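Local coordinates for tryptophan decarboxylase 1 (Oryza sativa subsp. japonica, PDB 6KHO), which catalyses the pyridoxal-phosphate-dependent decarboxylation of L-tryptophan to tryptamine and of 5-hydroxy-L-tryptophan to serotonin in rice, at the interface of chains A and B. Numbering follows the deposited sequence. Chains: chain A/B, Tryptophan decarboxylase 1.

Contact 1: the interface of chains A and B. Residues chain A 184, 353, 377-378; chain B 219, 223.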
# COMPACT_ATOMS: atom_id res chain seq x y z
N VAL A 184 4.78 -16.49 3.20
CA VAL A 184 5.72 -16.43 4.31
C VAL A 184 5.24 -17.32 5.46
O VAL A 184 6.03 -18.05 6.06
CB VAL A 184 5.94 -14.98 4.76
CG1 VAL A 184 6.56 -14.94 6.16
CG2 VAL A 184 6.86 -14.27 3.76
N LEU A 353 4.39 -12.40 11.27
CA LEU A 353 4.34 -10.98 10.93
C LEU A 353 4.34 -10.05 12.13
O LEU A 353 4.54 -8.84 11.95
CB LEU A 353 3.09 -10.70 10.08
CG LEU A 353 2.97 -11.42 8.75
CD1 LEU A 353 1.60 -11.19 8.12
CD2 LEU A 353 4.08 -10.95 7.83
N GLN A 377 0.14 -7.73 8.05
CA GLN A 377 0.58 -7.09 6.81
C GLN A 377 2.09 -6.93 6.86
O GLN A 377 2.72 -7.22 7.88
CB GLN A 377 -0.08 -5.71 6.62
CG GLN A 377 0.38 -4.71 7.67
CD GLN A 377 -0.29 -3.33 7.56
OE1 GLN A 377 -1.37 -3.19 6.99
NE2 GLN A 377 0.38 -2.31 8.09
N VAL A 378 2.65 -6.42 5.77
CA VAL A 378 4.10 -6.19 5.71
C VAL A 378 4.51 -4.99 6.56
O VAL A 378 5.44 -5.08 7.38
CB VAL A 378 4.55 -6.04 4.25
CG1 VAL A 378 5.98 -5.47 4.17
CG2 VAL A 378 4.45 -7.40 3.54
N LYS B 219 11.97 -7.54 10.95
CA LYS B 219 10.90 -8.32 10.35
C LYS B 219 11.08 -8.45 8.84
O LYS B 219 10.93 -9.54 8.28
CB LYS B 219 9.54 -7.69 10.66
CG LYS B 219 8.40 -8.19 9.78
CD LYS B 219 7.09 -7.48 10.20
CE LYS B 219 5.91 -7.81 9.28
NZ LYS B 219 4.66 -7.14 9.76
N LEU B 223 11.32 -11.73 6.44
CA LEU B 223 10.45 -11.92 5.29
C LEU B 223 11.25 -12.27 4.05
O LEU B 223 10.81 -13.10 3.23
CB LEU B 223 9.61 -10.65 5.03
CG LEU B 223 8.63 -10.19 6.11
CD1 LEU B 223 7.82 -8.98 5.63
CD2 LEU B 223 7.71 -11.34 6.46

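Contact 2: the interface of chains A and B. Residues chain A 77, 80-81, 84; chain B 390-391, 394-395.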
# COMPACT_ATOMS: atom_id res chain seq x y z
N PHE A 77 -4.10 27.56 -6.07
CA PHE A 77 -4.48 26.20 -6.42
C PHE A 77 -5.19 26.14 -7.76
O PHE A 77 -5.20 25.09 -8.40
CB PHE A 77 -5.36 25.60 -5.31
CG PHE A 77 -5.62 24.13 -5.49
CD1 PHE A 77 -4.60 23.21 -5.37
CD2 PHE A 77 -6.91 23.67 -5.77
CE1 PHE A 77 -4.84 21.84 -5.52
CE2 PHE A 77 -7.17 22.32 -5.92
CZ PHE A 77 -6.13 21.40 -5.81
N THR A 80 -2.53 25.01 -10.13
CA THR A 80 -2.31 23.57 -10.06
C THR A 80 -3.38 22.81 -10.84
O THR A 80 -3.07 21.90 -11.61
CB THR A 80 -2.29 23.13 -8.60
OG1 THR A 80 -1.32 23.93 -7.90
CG2 THR A 80 -1.94 21.64 -8.48
N MET A 81 -4.64 23.19 -10.66
CA MET A 81 -5.73 22.54 -11.40
C MET A 81 -5.65 22.82 -12.90
O MET A 81 -6.02 21.96 -13.71
CB MET A 81 -7.09 22.99 -10.86
CG MET A 81 -7.36 22.58 -9.40
SD MET A 81 -7.39 20.79 -9.21
CE MET A 81 -8.77 20.37 -10.27
N LEU A 84 -3.13 20.43 -14.12
CA LEU A 84 -3.79 19.13 -14.18
C LEU A 84 -4.56 18.96 -15.48
O LEU A 84 -4.43 17.94 -16.17
CB LEU A 84 -4.74 18.98 -12.98
CG LEU A 84 -5.57 17.71 -12.98
CD1 LEU A 84 -4.68 16.50 -12.69
CD2 LEU A 84 -6.69 17.81 -11.96
N TRP B 390 3.01 15.84 -6.16
CA TRP B 390 3.27 16.95 -7.07
C TRP B 390 2.41 18.16 -6.70
O TRP B 390 2.90 19.30 -6.71
CB TRP B 390 3.00 16.52 -8.51
CG TRP B 390 2.89 17.69 -9.47
CD1 TRP B 390 3.91 18.46 -9.96
CD2 TRP B 390 1.68 18.22 -10.03
NE1 TRP B 390 3.42 19.44 -10.80
CE2 TRP B 390 2.05 19.31 -10.86
CE3 TRP B 390 0.33 17.88 -9.92
CZ2 TRP B 390 1.11 20.05 -11.58
CZ3 TRP B 390 -0.60 18.62 -10.63
CH2 TRP B 390 -0.21 19.70 -11.45
N MET B 391 1.13 17.94 -6.37
CA MET B 391 0.27 19.07 -6.03
C MET B 391 0.78 19.81 -4.81
O MET B 391 0.67 21.04 -4.73
CB MET B 391 -1.17 18.60 -5.81
CG MET B 391 -1.89 18.25 -7.10
SD MET B 391 -3.68 18.31 -6.90
CE MET B 391 -4.20 18.21 -8.61
N ARG B 394 3.85 21.78 -6.08
CA ARG B 394 3.51 22.80 -7.08
C ARG B 394 2.68 23.93 -6.47
O ARG B 394 2.82 25.09 -6.86
CB ARG B 394 2.76 22.16 -8.27
CG ARG B 394 2.25 23.16 -9.35
CD ARG B 394 3.39 24.05 -9.91
NE ARG B 394 2.99 24.92 -11.03
CZ ARG B 394 3.16 26.25 -11.06
NH1 ARG B 394 3.72 26.87 -10.04
NH2 ARG B 394 2.78 26.95 -12.13
N THR B 395 1.79 23.61 -5.53
CA THR B 395 0.92 24.62 -4.94
C THR B 395 1.67 25.47 -3.91
O THR B 395 1.52 26.69 -3.90
CB THR B 395 -0.30 23.96 -4.31
OG1 THR B 395 -0.97 23.14 -5.28
CG2 THR B 395 -1.26 25.02 -3.77

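Contact 1: the interface of chains A and B
B:Lys219 reaches across the dimer interface to A:Leu353, A:Gln377 and A:Val378, and its amine meets main-chain oxygens of all three. The side chain leaves helix 215-223 and crosses to chain A. CB is still on its own subunit's side, and CG runs past the side chain of B:Leu223, one turn further along the same helix. CG lies anti to the backbone N (chi1 164°) and the rest is fully extended, which gives the lysine the full length it needs to cross. B:Lys219 CD is the first atom to come near chain A, 3.4 Å from the carbonyl O of A:Leu353. B:Lys219 CE packs against that residue's backbone, 3.9 Å from A:Leu353 CA, and against its CD2 methyl.

At the tip, B:Lys219 NZ donates to A:Gln377 O at 2.7 Å, in the carbonyl plane and close to the line of the C=O bond (159°). B:Lys219 NZ also donates to A:Leu353 O at 2.8 Å, again in plane but at 136°, on a lone pair. A:Val378 O, at 3.2 Å from B:Lys219 NZ, adds a weak third bond. Since A:Leu353 closes its helix, the amine, if protonated, would probably gain from the helix-end charge at that carbonyl. A methionine in place of B:Lys219 would probably leave these carbonyls without their donor and free the 377-378 loop to shift.

Beside this polar grip, the CD2 methyl of B:Leu223 touches two apolar partners, 3.8 Å from A:Val184 CG1 and 3.9 Å from A:Leu353 CD2, meeting each side chain at about a right angle.

In the fold, helix 215-223 of chain B, which follows the pocket residue B:His214, is set against three pieces of chain A: helix 175-194, the end of helix 346-353, and the loop leading directly into the cofactor-lining residues 379-381.

Contact 2: the interface of chains A and B
The methyl of A:Thr80 is the apolar centre, pushed into a notch between B:Met391 and B:Trp390. A:Thr80 CG2 lies 3.7 Å from B:Met391 CG. On the other side of the notch, A:Thr80 CG2 is 3.9 Å from B:Trp390 CH2, on the indole's outer rim. The threonine's chi1 of -54° puts CG2 anti to the backbone N and turns the hydroxyl to the other branch, so one small side chain serves both the greasy notch and the polar rim.

B:Met391 carries the packing further. Its chain is extended beyond CG and reaches across the face of helix 77-88. B:Met391 SD comes within 4.0 Å of A:Phe77 CE1, and the terminal methyl, B:Met391 CE, lies 4.1 Å from A:Met81 SD, with A:Leu84 CD2 at the margin. On chain B, the CB of B:Arg394 covers one face of the indole toward its rim, which may help to hold the ring in place.

Moving outward, the two threonine hydroxyls meet: A:Thr80 OG1 and B:Thr395 OG1 are hydrogen-bonded at 2.8 Å. B:Thr395 OG1 donates to B:Met391 O, one turn back in its own helix, at 2.7 Å and tilted 22° from the carbonyl plane. The hydrogens are not seen, but this makes A:Thr80 the likely donor between the hydroxyls. The bond to B:Met391 O probably helps to hold OG1 in place. B:Thr395 OG1 also lies in the plane of the A:Phe77 ring, at its edge, 3.6 Å from A:Phe77 CD1.

Structurally, this is a helix-to-helix part of the homodimer interface: the short helix 77-88 of chain A lies against the early turns of the long helix 386-420 of chain B, probably helping to hold the subunits together.

Contact 1 and contact 2 lie about 36 Å apart on one two-fold interface and share no residue or helix; each recurs with the chains exchanged. The centre of contact 1 is about 15 Å from the proton donor A:Tyr359, and the contact joins segments that continue into the cofactor pocket, so pairing of the subunits and the shape of the active site are probably coupled there. The centre of contact 2 is about 31 Å from A:Tyr359; it joins helices 77-88 and 386-420 and more likely serves dimer stability. Contact 1 adds a lysine amine on main-chain oxygens to its packing, contact 2 a hydroxyl pair.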